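Local atomic coordinates of putative membrane anchored protein (Corynebacterium diphtheriae, PDB entry 3LSO), a protein that is of unknown function but is probably displayed at the cell surface as an elongated, all-beta, membrane-anchored protein. Residues 100-105 against 142-148; 259-265 against 277-283; 344-348 against 426-430; 375-379 against 397-402; 380-385 against 440-444. All coordinates share one frame. Residue numbers count along the deposited sequence, not the author numbering.

Contact 1 of 5, residues 100-105 against 142-148; sequences KNVKLD and VRLQALT
Strand 102-104 runs antiparallel to the end of strand 132-146, the short axes 4.8 Å apart at closest approach and 141° between their N-to-C directions. Lys103 and Gln145 form the hydrogen-bonded pair: Lys103 N gives to Gln145 O (3.1 Å) and Gln145 N to Lys103 O (3.0 Å). Val102-Ala146 and Leu104-Leu144 flank it as non-hydrogen-bonded pairs, each with CA atoms 4.5 Å apart. Beyond the strand, Asp105 N donates to Arg143 O (3.1 Å) and Leu147 N to Asn101 O (3.0 Å). Asn101, chi1 t, turns its amide onto the Thr148 backbone: OD1 of Asn101 accepts from Thr148 N (3.3 Å), while ND2 of Asn101 gives to Thr148 O (3.3 Å). Asp105 OD2 lies 3.5 Å from Arg143 NE in a salt bridge, but the stronger partner of Arg143 is Asp66, at NH1. Val102 CG2 packs on Leu144 CB (3.8 Å). This edge pairing extends the sheet of the N-terminal, E-set-related domain; main-chain bonds set its register, the Thr148 backbone satisfies both ends of the Asn101 amide, and the Asp105 charge pair is a looser addition.

Contact 2 of 5, residues 259-265 against 277-283; sequences SKTITAR and DGETIIP
Build two extended strands, 259-265 and 278-283, as the arms of an antiparallel beta hairpin, with short axes approaching to 4.4 Å and N-to-C directions 151° apart. The register sets Ser259 against Pro283 and continues without a bulge to Ala264 against Gly278. Main-chain hydrogen bonds come in reciprocal pairs. Lys260 N to Ile282 O and Ile282 N to Lys260 O are both 2.8 Å; Ile262 N to Thr280 O and Thr280 N to Ile262 O are both 2.9 Å; Ala264 N to Gly278 O is 2.8 Å and Gly278 N to Ala264 O is 3.0 Å. CA atoms of the non-hydrogen-bonded positions add CA-H...O contacts to the adjoining carbonyls, as from Ile281 CA to Lys260 O (3.2 Å) and Glu279 CA to Ile262 O (3.2 Å). The hairpin forms part of a mixed five-stranded sheet, in which strand 226-231 borders strand 258-267 and strand 203-204 borders strand 278-285. Apolar packing on the Ile262 face joins Ile262 CG1 to Ile282 CD1 (3.7 Å), and both isoleucines reach Ile211 of strand 208-214. Polar side chains meet on the Thr263 face, where Thr263 OG1 (chi1 m) donates to Glu279 OE2 (2.8 Å), which also bonds His233. Charges pair where Arg265, chi1 t and chi3 m, sends NE to Asp277 OD1 (2.8 Å) and NH2 to Asp277 OD2 (2.6 Å), a bidentate salt bridge.

Contact 3 of 5, residues 344-348 against 426-430; sequences APEDV and IYMFQ
Pro345 and Phe429 have the most surface covered here, and their meeting defines the geometry. Residues 344-348 join strands 335-343 and 349-357 through a type II beta turn from Pro345 to Val348, closed by Val348 N to Pro345 O at 3.1 Å; Asp347 takes a positive phi of 91°, as the third position of that turn requires. Residues 426-430 are extended strand. The closest CA atoms are those of Ala344 and Phe429, 4.9 Å apart. With chi1 m and chi2 -96°, Phe429 offers a ring face to Pro345: CD of Pro345 stands 4.0 Å from the centroid of the Phe429 ring and 21° off its normal, a CH-pi contact. The same Pro345 CD lies 3.4 Å from Met428 O (a selenomethionine), and Pro345 CG is 4.0 Å from Tyr427 CB. Ala344 CB approaches Phe429 CE1 to 3.6 Å, while Val348 CG1 is 4.3 Å from Phe429 CE1. Val322 and Val324 of strand 321-329, in the four-stranded sheet, also touch Phe429, so its side chain lies between that sheet and its own, while the turn's tip, Glu346 and Asp347, stays exposed. No hydrogen bond crosses the contact, so its cohesion is apolar, with the proline ring fitted to an aromatic face.

Contact 4 of 5, residues 375-379 against 397-402; sequences SGYYD and HSDTSY
Three tyrosines and one histidine bring an irregular loop, 375-379, against the end of strand 394-398 and the turn after it. The backbones stay apart: Tyr377 and His397 CA atoms are 7.4 Å from each other, so side chains bridge the gap. Tyr377, chi1 m and chi2 87°, brings CD2 to 3.5 Å from His397 CB, which lies near the tyrosine ring plane. His397, chi1 m and chi2 69°, directs NE2 at Tyr378 O (3.3 Å, a weak hydrogen bond). Tyr402, chi1 m and chi2 -38°, places OH 3.0 Å from Tyr378 N and accepts its hydrogen bond, although the modelled hydroxyl position is less certain. Tyr378, chi1 m and chi2 -34°, sets a ring face under Tyr402 CE2, 3.4 Å from Tyr378 CD2; these rings are oblique, with planes at 47°. An ST turn shapes 398-400, Thr400 N giving to Ser398 OG (3.0 Å). The cluster lies beside strands 335-343 and 361-366, where Tyr338 meets Tyr378 and Tyr402 edge-to-face and the main chains of His397 and Lys362 are hydrogen-bonded.

Contact 5 of 5, residues 380-385 against 440-444; sequences PEWKNE and LKDLV
Pro380, in mid-loop between strands 369-370 and 394-398, supplies the contact's one hydrogen-bond acceptor: its O receives Lys441 NZ at 2.7 Å. Glu381 follows with phi/psi of 48/57°, turning the chain; OE1 of Glu381, 4.3 Å from Lys441 NZ, is too distant for a salt bridge. Trp382 begins the 3-10 segment 382-384. With chi1 m and chi2 109°, its indole reaches strand 440-444, placing CZ3 of Trp382 4.0 Å from Lys441 CB and 4.4 Å from Leu443 CG, with Trp382 CH2 3.8 Å from Asp442 O near the ring plane. NE1 of Trp382 bonds Glu339. Hydrogen bonds from Asn384 N to Glu381 O (3.3 Å) and from Glu385 N to Trp382 O (3.0 Å) hold the turn. Glu385, chi1 and chi2 both m, sends OE2 to 3.3 Å from Lys441 CD, its salt bridge to Lys441 NZ being long at 4.0 Å. The loop thus packs an indole on the sheet and receives the lysine ammonium at a main-chain carbonyl, with carboxylates supplying secondary electrostatics.

In the fold
Contacts 1 and 2 are strand pairings held chiefly by main-chain hydrogen bonds, whereas contacts 3, 4 and 5 bring loops to strands or a following turn mainly through side chains. Contact 3 is the most buried and purely apolar; the others are partly buried and add polar bonds or charges. Contacts 3 and 5 use neighbouring antiparallel strands, 425-435 and 440-453, and touch where Gln430 CB meets Val444 O (3.5 Å). Contact 4 reaches the same sheet, and its first segment runs directly into that of contact 5. Contact 2 meets contact 3 through Ile426 CD1 and Pro283 CB (3.9 Å), joining successive parts of the elongated chain; contact 1 touches none of the others, its nearest atoms about 15 Å from those of contact 2.

Contact 1 of 5, residues 100-105 against 142-148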
# COMPACT_ATOMS: atom_id res chain seq x y z
N LYS B 100 25.49 -3.17 -12.02
CA LYS B 100 25.51 -4.51 -11.43
C LYS B 100 24.20 -4.96 -10.78
O LYS B 100 24.19 -5.95 -10.06
CB LYS B 100 26.71 -4.64 -10.45
CG LYS B 100 28.04 -4.97 -11.16
CD LYS B 100 29.27 -4.35 -10.47
CE LYS B 100 30.40 -4.10 -11.50
NZ LYS B 100 31.65 -3.56 -10.88
N ASN B 101 23.09 -4.28 -11.08
CA ASN B 101 21.80 -4.52 -10.41
C ASN B 101 20.80 -5.32 -11.27
O ASN B 101 19.59 -5.34 -11.02
CB ASN B 101 21.21 -3.17 -9.99
CG ASN B 101 19.98 -3.29 -9.08
OD1 ASN B 101 19.76 -4.30 -8.39
ND2 ASN B 101 19.18 -2.22 -9.07
N VAL B 102 21.32 -6.01 -12.29
CA VAL B 102 20.47 -6.64 -13.28
C VAL B 102 21.08 -7.95 -13.81
O VAL B 102 22.31 -8.10 -13.88
CB VAL B 102 20.21 -5.66 -14.45
CG1 VAL B 102 21.31 -5.76 -15.46
CG2 VAL B 102 18.88 -5.92 -15.11
N LYS B 103 20.21 -8.90 -14.17
CA LYS B 103 20.62 -10.14 -14.81
C LYS B 103 19.63 -10.51 -15.95
O LYS B 103 18.49 -10.03 -15.98
CB LYS B 103 20.77 -11.27 -13.77
CG LYS B 103 19.47 -11.91 -13.32
CD LYS B 103 19.68 -12.86 -12.15
CE LYS B 103 18.58 -13.92 -12.07
NZ LYS B 103 18.27 -14.31 -10.66
N LEU B 104 20.09 -11.35 -16.88
CA LEU B 104 19.25 -11.85 -17.98
C LEU B 104 18.22 -12.86 -17.49
O LEU B 104 18.52 -13.70 -16.64
CB LEU B 104 20.13 -12.51 -19.05
CG LEU B 104 21.25 -11.63 -19.60
CD1 LEU B 104 22.42 -12.44 -20.16
CD2 LEU B 104 20.70 -10.71 -20.65
N ASP B 105 17.02 -12.78 -18.04
CA ASP B 105 15.98 -13.75 -17.74
C ASP B 105 15.87 -14.79 -18.86
O ASP B 105 15.25 -14.53 -19.89
CB ASP B 105 14.64 -13.04 -17.51
CG ASP B 105 13.67 -13.88 -16.69
OD1 ASP B 105 14.06 -14.96 -16.18
OD2 ASP B 105 12.49 -13.46 -16.54
N VAL B 142 15.49 -7.54 -25.39
CA VAL B 142 16.24 -8.11 -24.27
C VAL B 142 15.34 -8.31 -23.07
O VAL B 142 14.65 -7.38 -22.64
CB VAL B 142 17.42 -7.20 -23.83
CG1 VAL B 142 18.20 -7.87 -22.73
CG2 VAL B 142 18.33 -6.86 -25.01
N ARG B 143 15.34 -9.51 -22.50
CA ARG B 143 14.61 -9.73 -21.26
C ARG B 143 15.55 -9.68 -20.05
O ARG B 143 16.57 -10.37 -19.99
CB ARG B 143 13.85 -11.04 -21.31
CG ARG B 143 12.83 -11.19 -20.20
CD ARG B 143 11.84 -12.28 -20.51
NE ARG B 143 10.83 -12.37 -19.46
CZ ARG B 143 9.76 -11.58 -19.36
NH1 ARG B 143 9.54 -10.62 -20.25
NH2 ARG B 143 8.90 -11.76 -18.35
N LEU B 144 15.19 -8.86 -19.08
CA LEU B 144 15.98 -8.70 -17.88
C LEU B 144 15.08 -8.75 -16.66
O LEU B 144 13.87 -8.52 -16.75
CB LEU B 144 16.70 -7.35 -17.93
CG LEU B 144 17.52 -6.94 -19.17
CD1 LEU B 144 17.66 -5.44 -19.26
CD2 LEU B 144 18.88 -7.60 -19.17
N GLN B 145 15.68 -9.05 -15.51
CA GLN B 145 15.06 -8.74 -14.23
C GLN B 145 16.05 -8.01 -13.32
O GLN B 145 17.26 -8.23 -13.40
CB GLN B 145 14.48 -9.99 -13.56
CG GLN B 145 15.44 -11.16 -13.44
CD GLN B 145 14.82 -12.34 -12.70
OE1 GLN B 145 13.87 -12.97 -13.19
NE2 GLN B 145 15.35 -12.65 -11.52
N ALA B 146 15.52 -7.11 -12.49
CA ALA B 146 16.34 -6.40 -11.53
C ALA B 146 16.47 -7.23 -10.26
O ALA B 146 15.56 -7.98 -9.91
CB ALA B 146 15.75 -5.07 -11.23
N LEU B 147 17.60 -7.09 -9.57
CA LEU B 147 17.92 -7.99 -8.47
C LEU B 147 17.35 -7.50 -7.16
O LEU B 147 16.66 -8.24 -6.45
CB LEU B 147 19.43 -8.17 -8.33
CG LEU B 147 20.24 -8.41 -9.61
CD1 LEU B 147 21.71 -8.63 -9.28
CD2 LEU B 147 19.69 -9.57 -10.39
N THR B 148 17.65 -6.24 -6.84
CA THR B 148 17.16 -5.58 -5.62
C THR B 148 16.66 -4.18 -5.96
O THR B 148 17.11 -3.58 -6.95
CB THR B 148 18.26 -5.49 -4.54
OG1 THR B 148 19.43 -4.87 -5.09
CG2 THR B 148 18.64 -6.88 -4.02

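Contact 2 of 5, residues 259-265 against 277-283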
# COMPACT_ATOMS: atom_id res chain seq x y z
N SER B 259 -5.47 -0.08 19.88
CA SER B 259 -4.91 -0.30 18.55
C SER B 259 -3.99 -1.48 18.68
O SER B 259 -2.98 -1.41 19.37
CB SER B 259 -4.12 0.90 18.06
OG SER B 259 -5.00 1.97 17.80
N LYS B 260 -4.36 -2.56 18.02
CA LYS B 260 -3.55 -3.76 18.03
C LYS B 260 -2.72 -3.82 16.75
O LYS B 260 -3.21 -3.51 15.67
CB LYS B 260 -4.46 -4.96 18.17
CG LYS B 260 -5.41 -4.82 19.37
CD LYS B 260 -4.74 -5.22 20.67
CE LYS B 260 -5.62 -4.94 21.85
NZ LYS B 260 -4.86 -5.03 23.13
N THR B 261 -1.44 -4.16 16.89
CA THR B 261 -0.52 -4.24 15.76
C THR B 261 -0.36 -5.69 15.37
O THR B 261 0.12 -6.51 16.15
CB THR B 261 0.84 -3.66 16.13
OG1 THR B 261 0.71 -2.25 16.36
CG2 THR B 261 1.77 -3.83 15.01
N ILE B 262 -0.79 -6.02 14.17
CA ILE B 262 -0.66 -7.36 13.66
C ILE B 262 0.52 -7.38 12.72
O ILE B 262 0.66 -6.50 11.85
CB ILE B 262 -1.92 -7.82 12.93
CG1 ILE B 262 -3.18 -7.51 13.76
CG2 ILE B 262 -1.85 -9.30 12.59
CD1 ILE B 262 -3.19 -8.15 15.16
N THR B 263 1.38 -8.38 12.91
CA THR B 263 2.54 -8.55 12.05
C THR B 263 2.53 -9.97 11.52
O THR B 263 2.21 -10.91 12.26
CB THR B 263 3.84 -8.24 12.81
OG1 THR B 263 3.74 -6.92 13.38
CG2 THR B 263 5.02 -8.28 11.87
N ALA B 264 2.82 -10.10 10.22
CA ALA B 264 2.93 -11.40 9.56
C ALA B 264 4.35 -11.52 9.05
O ALA B 264 4.89 -10.57 8.47
CB ALA B 264 1.96 -11.51 8.41
N ARG B 265 4.94 -12.70 9.28
CA ARG B 265 6.33 -12.95 8.95
C ARG B 265 6.45 -14.29 8.26
O ARG B 265 5.97 -15.31 8.77
CB ARG B 265 7.18 -12.94 10.22
CG ARG B 265 8.55 -13.55 10.02
CD ARG B 265 9.51 -13.22 11.15
NE ARG B 265 9.90 -11.82 11.12
CZ ARG B 265 10.59 -11.21 12.07
NH1 ARG B 265 10.99 -11.89 13.14
NH2 ARG B 265 10.89 -9.93 11.96
N ASP B 277 8.53 -8.20 6.59
CA ASP B 277 7.30 -8.46 7.33
C ASP B 277 6.18 -7.54 6.85
O ASP B 277 6.42 -6.39 6.48
CB ASP B 277 7.50 -8.22 8.83
CG ASP B 277 8.57 -9.14 9.47
OD1 ASP B 277 8.64 -10.36 9.15
OD2 ASP B 277 9.33 -8.63 10.34
N GLY B 278 4.95 -8.04 6.87
CA GLY B 278 3.78 -7.18 6.68
C GLY B 278 3.15 -6.79 8.00
O GLY B 278 3.03 -7.62 8.88
N GLU B 279 2.76 -5.52 8.14
CA GLU B 279 2.06 -5.06 9.35
C GLU B 279 0.78 -4.37 9.03
O GLU B 279 0.67 -3.69 8.02
CB GLU B 279 2.93 -4.11 10.20
CG GLU B 279 3.59 -4.81 11.37
CD GLU B 279 4.30 -3.91 12.38
OE1 GLU B 279 4.07 -2.67 12.46
OE2 GLU B 279 5.12 -4.49 13.13
N THR B 280 -0.21 -4.54 9.90
CA THR B 280 -1.40 -3.68 9.88
C THR B 280 -1.85 -3.34 11.33
O THR B 280 -1.33 -3.93 12.30
CB THR B 280 -2.53 -4.30 8.99
OG1 THR B 280 -3.40 -3.27 8.51
CG2 THR B 280 -3.34 -5.32 9.75
N ILE B 281 -2.78 -2.41 11.48
CA ILE B 281 -3.25 -2.05 12.80
C ILE B 281 -4.74 -2.25 12.87
O ILE B 281 -5.45 -1.73 12.01
CB ILE B 281 -2.92 -0.59 13.10
CG1 ILE B 281 -1.41 -0.43 13.25
CG2 ILE B 281 -3.64 -0.13 14.38
CD1 ILE B 281 -0.96 0.95 13.64
N ILE B 282 -5.22 -2.97 13.87
CA ILE B 282 -6.66 -3.15 14.07
C ILE B 282 -7.12 -2.45 15.33
O ILE B 282 -6.64 -2.77 16.42
CB ILE B 282 -7.04 -4.58 14.31
CG1 ILE B 282 -6.65 -5.47 13.15
CG2 ILE B 282 -8.57 -4.69 14.50
CD1 ILE B 282 -6.85 -6.97 13.48
N PRO B 283 -8.08 -1.54 15.21
CA PRO B 283 -8.61 -0.96 16.41
C PRO B 283 -9.56 -1.95 17.04
O PRO B 283 -10.51 -2.38 16.39
CB PRO B 283 -9.40 0.24 15.89
CG PRO B 283 -9.13 0.31 14.44
CD PRO B 283 -8.79 -1.04 14.03

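Contact 3 of 5, residues 344-348 against 426-430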
# COMPACT_ATOMS: atom_id res chain seq x y z
N ALA B 344 -22.23 7.64 28.14
CA ALA B 344 -20.78 7.63 28.13
C ALA B 344 -20.25 6.25 28.47
O ALA B 344 -20.97 5.46 29.09
CB ALA B 344 -20.27 8.66 29.13
N PRO B 345 -19.00 5.94 28.10
CA PRO B 345 -18.43 4.72 28.61
C PRO B 345 -18.70 4.61 30.08
O PRO B 345 -18.78 5.61 30.80
CB PRO B 345 -16.94 4.94 28.42
CG PRO B 345 -16.86 5.76 27.22
CD PRO B 345 -18.04 6.68 27.28
N GLU B 346 -18.83 3.39 30.54
CA GLU B 346 -18.97 3.09 31.95
C GLU B 346 -17.81 3.74 32.73
O GLU B 346 -16.65 3.66 32.31
CB GLU B 346 -18.97 1.56 32.10
CG GLU B 346 -19.74 0.99 33.29
CD GLU B 346 -19.34 -0.48 33.60
OE1 GLU B 346 -19.34 -1.35 32.66
OE2 GLU B 346 -19.04 -0.77 34.79
N ASP B 347 -18.15 4.37 33.85
CA ASP B 347 -17.23 5.08 34.75
C ASP B 347 -17.03 6.55 34.43
O ASP B 347 -16.58 7.29 35.31
CB ASP B 347 -15.85 4.40 34.91
CG ASP B 347 -15.92 3.16 35.80
OD1 ASP B 347 -17.00 2.90 36.40
OD2 ASP B 347 -14.90 2.43 35.91
N VAL B 348 -17.31 6.95 33.19
CA VAL B 348 -17.12 8.34 32.79
C VAL B 348 -18.26 9.21 33.37
O VAL B 348 -19.44 8.84 33.26
CB VAL B 348 -17.01 8.48 31.26
CG1 VAL B 348 -16.96 9.92 30.84
CG2 VAL B 348 -15.77 7.77 30.77
N ILE B 426 -9.70 1.70 23.77
CA ILE B 426 -10.46 2.56 22.92
C ILE B 426 -11.92 2.61 23.39
O ILE B 426 -12.53 1.59 23.71
CB ILE B 426 -10.42 2.08 21.47
CG1 ILE B 426 -9.03 2.24 20.88
CG2 ILE B 426 -11.36 2.90 20.64
CD1 ILE B 426 -8.86 1.64 19.48
N TYR B 427 -12.49 3.81 23.40
CA TYR B 427 -13.75 4.07 24.04
C TYR B 427 -14.49 5.02 23.11
O TYR B 427 -13.84 5.83 22.45
CB TYR B 427 -13.50 4.75 25.39
CG TYR B 427 -12.77 3.92 26.46
CD1 TYR B 427 -13.48 3.12 27.37
CD2 TYR B 427 -11.39 3.98 26.58
CE1 TYR B 427 -12.81 2.37 28.35
CE2 TYR B 427 -10.71 3.24 27.55
CZ TYR B 427 -11.43 2.44 28.43
OH TYR B 427 -10.75 1.73 29.39
N MSE B 428 -15.82 4.89 23.01
CA MSE B 428 -16.65 5.82 22.24
C MSE B 428 -17.78 6.26 23.12
O MSE B 428 -18.15 5.57 24.07
CB MSE B 428 -17.33 5.11 21.08
CG MSE B 428 -16.54 4.97 19.81
SE MSE B 428 -17.45 3.66 18.71
CE MSE B 428 -17.07 2.11 19.79
N PHE B 429 -18.38 7.40 22.79
CA PHE B 429 -19.65 7.73 23.39
C PHE B 429 -20.81 7.16 22.57
O PHE B 429 -20.67 6.86 21.38
CB PHE B 429 -19.74 9.23 23.57
CG PHE B 429 -18.77 9.76 24.56
CD1 PHE B 429 -19.15 9.98 25.86
CD2 PHE B 429 -17.45 9.99 24.20
CE1 PHE B 429 -18.25 10.45 26.79
CE2 PHE B 429 -16.53 10.47 25.15
CZ PHE B 429 -16.94 10.70 26.43
N GLN B 430 -21.97 7.00 23.21
CA GLN B 430 -23.14 6.54 22.50
C GLN B 430 -24.22 7.58 22.54
O GLN B 430 -24.23 8.44 23.44
CB GLN B 430 -23.68 5.27 23.17
CG GLN B 430 -22.70 4.09 23.13
CD GLN B 430 -23.25 2.86 23.83
OE1 GLN B 430 -23.87 2.95 24.89
NE2 GLN B 430 -23.03 1.71 23.24

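Contact 4 of 5, residues 375-379 against 397-402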
# COMPACT_ATOMS: atom_id res chain seq x y z
N SER B 375 -47.84 15.80 31.00
CA SER B 375 -48.60 14.99 30.04
C SER B 375 -47.98 15.18 28.70
O SER B 375 -47.38 16.24 28.41
CB SER B 375 -50.03 15.47 29.94
OG SER B 375 -50.61 15.57 31.22
N GLY B 376 -48.09 14.17 27.87
CA GLY B 376 -47.54 14.32 26.57
C GLY B 376 -46.03 14.22 26.51
O GLY B 376 -45.48 14.51 25.47
N TYR B 377 -45.35 13.83 27.58
CA TYR B 377 -43.97 13.37 27.44
C TYR B 377 -44.00 11.88 27.54
O TYR B 377 -44.64 11.35 28.45
CB TYR B 377 -43.04 13.95 28.51
CG TYR B 377 -42.75 15.41 28.32
CD1 TYR B 377 -43.61 16.37 28.85
CD2 TYR B 377 -41.64 15.86 27.60
CE1 TYR B 377 -43.39 17.72 28.69
CE2 TYR B 377 -41.42 17.24 27.44
CZ TYR B 377 -42.31 18.16 28.00
OH TYR B 377 -42.18 19.52 27.90
N TYR B 378 -43.33 11.19 26.62
CA TYR B 378 -43.42 9.73 26.58
C TYR B 378 -42.26 9.03 27.29
O TYR B 378 -41.11 9.27 26.98
CB TYR B 378 -43.50 9.20 25.14
CG TYR B 378 -44.62 9.73 24.26
CD1 TYR B 378 -45.87 10.05 24.79
CD2 TYR B 378 -44.43 9.87 22.88
CE1 TYR B 378 -46.87 10.52 23.99
CE2 TYR B 378 -45.46 10.32 22.06
CZ TYR B 378 -46.66 10.65 22.63
OH TYR B 378 -47.67 11.12 21.83
N ASP B 379 -42.61 8.13 28.20
CA ASP B 379 -41.65 7.36 28.99
C ASP B 379 -40.98 6.32 28.09
O ASP B 379 -41.67 5.44 27.54
CB ASP B 379 -42.44 6.66 30.12
CG ASP B 379 -41.57 6.02 31.19
OD1 ASP B 379 -40.38 5.73 30.94
OD2 ASP B 379 -42.09 5.80 32.31
N HIS B 397 -36.16 15.83 26.14
CA HIS B 397 -37.34 15.80 25.30
C HIS B 397 -37.66 17.21 24.85
O HIS B 397 -37.59 18.15 25.63
CB HIS B 397 -38.53 15.29 26.09
CG HIS B 397 -38.50 13.83 26.39
ND1 HIS B 397 -37.58 13.28 27.25
CD2 HIS B 397 -39.30 12.82 25.99
CE1 HIS B 397 -37.81 11.98 27.35
NE2 HIS B 397 -38.85 11.68 26.61
N SER B 398 -38.03 17.38 23.60
CA SER B 398 -38.40 18.69 23.11
C SER B 398 -39.57 19.23 23.93
O SER B 398 -40.46 18.48 24.35
CB SER B 398 -38.82 18.57 21.66
OG SER B 398 -39.47 19.76 21.25
N ASP B 399 -39.57 20.53 24.19
CA ASP B 399 -40.70 21.10 24.91
C ASP B 399 -41.75 21.68 23.97
O ASP B 399 -42.61 22.43 24.38
CB ASP B 399 -40.25 22.11 25.97
CG ASP B 399 -39.55 23.33 25.37
OD1 ASP B 399 -39.18 23.33 24.16
OD2 ASP B 399 -39.35 24.31 26.13
N THR B 400 -41.65 21.33 22.69
CA THR B 400 -42.73 21.58 21.73
C THR B 400 -43.12 20.22 21.18
O THR B 400 -42.94 19.20 21.86
CB THR B 400 -42.28 22.50 20.59
OG1 THR B 400 -41.05 21.97 20.07
CG2 THR B 400 -42.01 23.90 21.11
N SER B 401 -43.61 20.16 19.95
CA SER B 401 -43.95 18.88 19.38
C SER B 401 -42.73 17.99 19.23
O SER B 401 -41.61 18.47 19.02
CB SER B 401 -44.61 19.06 18.02
OG SER B 401 -44.81 17.80 17.40
N TYR B 402 -42.98 16.68 19.32
CA TYR B 402 -41.98 15.65 19.02
C TYR B 402 -41.69 15.53 17.52
O TYR B 402 -40.93 14.65 17.09
CB TYR B 402 -42.47 14.28 19.52
CG TYR B 402 -42.34 14.01 21.01
CD1 TYR B 402 -41.24 14.45 21.71
CD2 TYR B 402 -43.31 13.29 21.70
CE1 TYR B 402 -41.09 14.20 23.05
CE2 TYR B 402 -43.17 13.03 23.04
CZ TYR B 402 -42.05 13.50 23.71
OH TYR B 402 -41.86 13.25 25.06

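Contact 5 of 5, residues 380-385 against 440-444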
# COMPACT_ATOMS: atom_id res chain seq x y z
N PRO B 380 -39.64 6.40 27.91
CA PRO B 380 -38.94 5.44 27.08
C PRO B 380 -38.85 4.08 27.74
O PRO B 380 -38.51 3.10 27.10
CB PRO B 380 -37.55 6.04 26.98
CG PRO B 380 -37.38 6.74 28.22
CD PRO B 380 -38.71 7.38 28.47
N GLU B 381 -39.13 4.03 29.03
CA GLU B 381 -39.19 2.76 29.74
C GLU B 381 -37.97 1.87 29.48
O GLU B 381 -38.10 0.71 29.03
CB GLU B 381 -40.48 2.02 29.43
CG GLU B 381 -41.66 2.60 30.16
CD GLU B 381 -42.97 1.97 29.75
OE1 GLU B 381 -43.01 1.25 28.73
OE2 GLU B 381 -43.98 2.23 30.45
N TRP B 382 -36.80 2.45 29.78
CA TRP B 382 -35.51 1.82 29.59
C TRP B 382 -35.35 0.65 30.51
O TRP B 382 -34.55 -0.22 30.22
CB TRP B 382 -34.38 2.80 29.92
CG TRP B 382 -34.17 3.92 28.94
CD1 TRP B 382 -34.44 5.24 29.15
CD2 TRP B 382 -33.64 3.83 27.62
NE1 TRP B 382 -34.12 5.97 28.05
CE2 TRP B 382 -33.62 5.13 27.09
CE3 TRP B 382 -33.19 2.76 26.83
CZ2 TRP B 382 -33.14 5.41 25.80
CZ3 TRP B 382 -32.72 3.03 25.56
CH2 TRP B 382 -32.69 4.35 25.05
N LYS B 383 -36.09 0.63 31.61
CA LYS B 383 -35.95 -0.41 32.62
C LYS B 383 -36.44 -1.73 32.08
O LYS B 383 -36.28 -2.77 32.73
CB LYS B 383 -36.73 -0.03 33.89
CG LYS B 383 -38.23 -0.33 33.82
CD LYS B 383 -39.10 0.65 34.58
CE LYS B 383 -40.57 0.35 34.33
NZ LYS B 383 -41.52 1.27 35.06
N ASN B 384 -37.05 -1.73 30.91
CA ASN B 384 -37.54 -2.99 30.34
C ASN B 384 -36.76 -3.36 29.11
O ASN B 384 -37.08 -4.37 28.46
CB ASN B 384 -39.02 -2.93 29.96
CG ASN B 384 -39.92 -2.56 31.11
OD1 ASN B 384 -39.70 -2.94 32.27
ND2 ASN B 384 -40.97 -1.83 30.78
N GLU B 385 -35.77 -2.54 28.77
CA GLU B 385 -34.85 -2.85 27.68
C GLU B 385 -33.76 -3.70 28.26
O GLU B 385 -33.46 -3.60 29.45
CB GLU B 385 -34.24 -1.59 27.11
CG GLU B 385 -35.24 -0.64 26.55
CD GLU B 385 -36.09 -1.28 25.46
OE1 GLU B 385 -35.52 -1.59 24.39
OE2 GLU B 385 -37.32 -1.45 25.69
N LEU B 440 -38.91 2.85 18.46
CA LEU B 440 -37.75 2.09 18.87
C LEU B 440 -36.93 2.80 19.94
O LEU B 440 -37.04 4.01 20.13
CB LEU B 440 -36.90 1.68 17.66
CG LEU B 440 -35.99 2.64 16.88
CD1 LEU B 440 -34.77 3.10 17.68
CD2 LEU B 440 -35.53 1.96 15.60
N LYS B 441 -36.10 2.03 20.62
CA LYS B 441 -35.21 2.53 21.65
C LYS B 441 -33.86 1.90 21.35
O LYS B 441 -33.77 0.69 21.10
CB LYS B 441 -35.71 2.10 23.05
CG LYS B 441 -37.15 2.53 23.41
CD LYS B 441 -37.88 1.49 24.27
CE LYS B 441 -39.38 1.76 24.28
NZ LYS B 441 -40.03 1.43 25.57
N ASP B 442 -32.81 2.70 21.37
CA ASP B 442 -31.51 2.22 20.96
C ASP B 442 -30.37 3.01 21.62
O ASP B 442 -30.54 4.21 21.95
CB ASP B 442 -31.41 2.33 19.45
CG ASP B 442 -30.36 1.41 18.84
OD1 ASP B 442 -29.62 0.73 19.62
OD2 ASP B 442 -30.29 1.38 17.57
N LEU B 443 -29.23 2.35 21.83
CA LEU B 443 -28.01 3.02 22.23
C LEU B 443 -27.00 2.78 21.13
O LEU B 443 -26.71 1.62 20.78
CB LEU B 443 -27.51 2.51 23.56
CG LEU B 443 -28.36 2.93 24.76
CD1 LEU B 443 -28.20 1.97 25.91
CD2 LEU B 443 -28.08 4.37 25.23
N VAL B 444 -26.50 3.86 20.53
CA VAL B 444 -25.70 3.71 19.31
C VAL B 444 -24.31 4.32 19.46
O VAL B 444 -24.17 5.53 19.70
CB VAL B 444 -26.38 4.37 18.12
CG1 VAL B 444 -25.59 4.08 16.87
CG2 VAL B 444 -27.80 3.87 17.99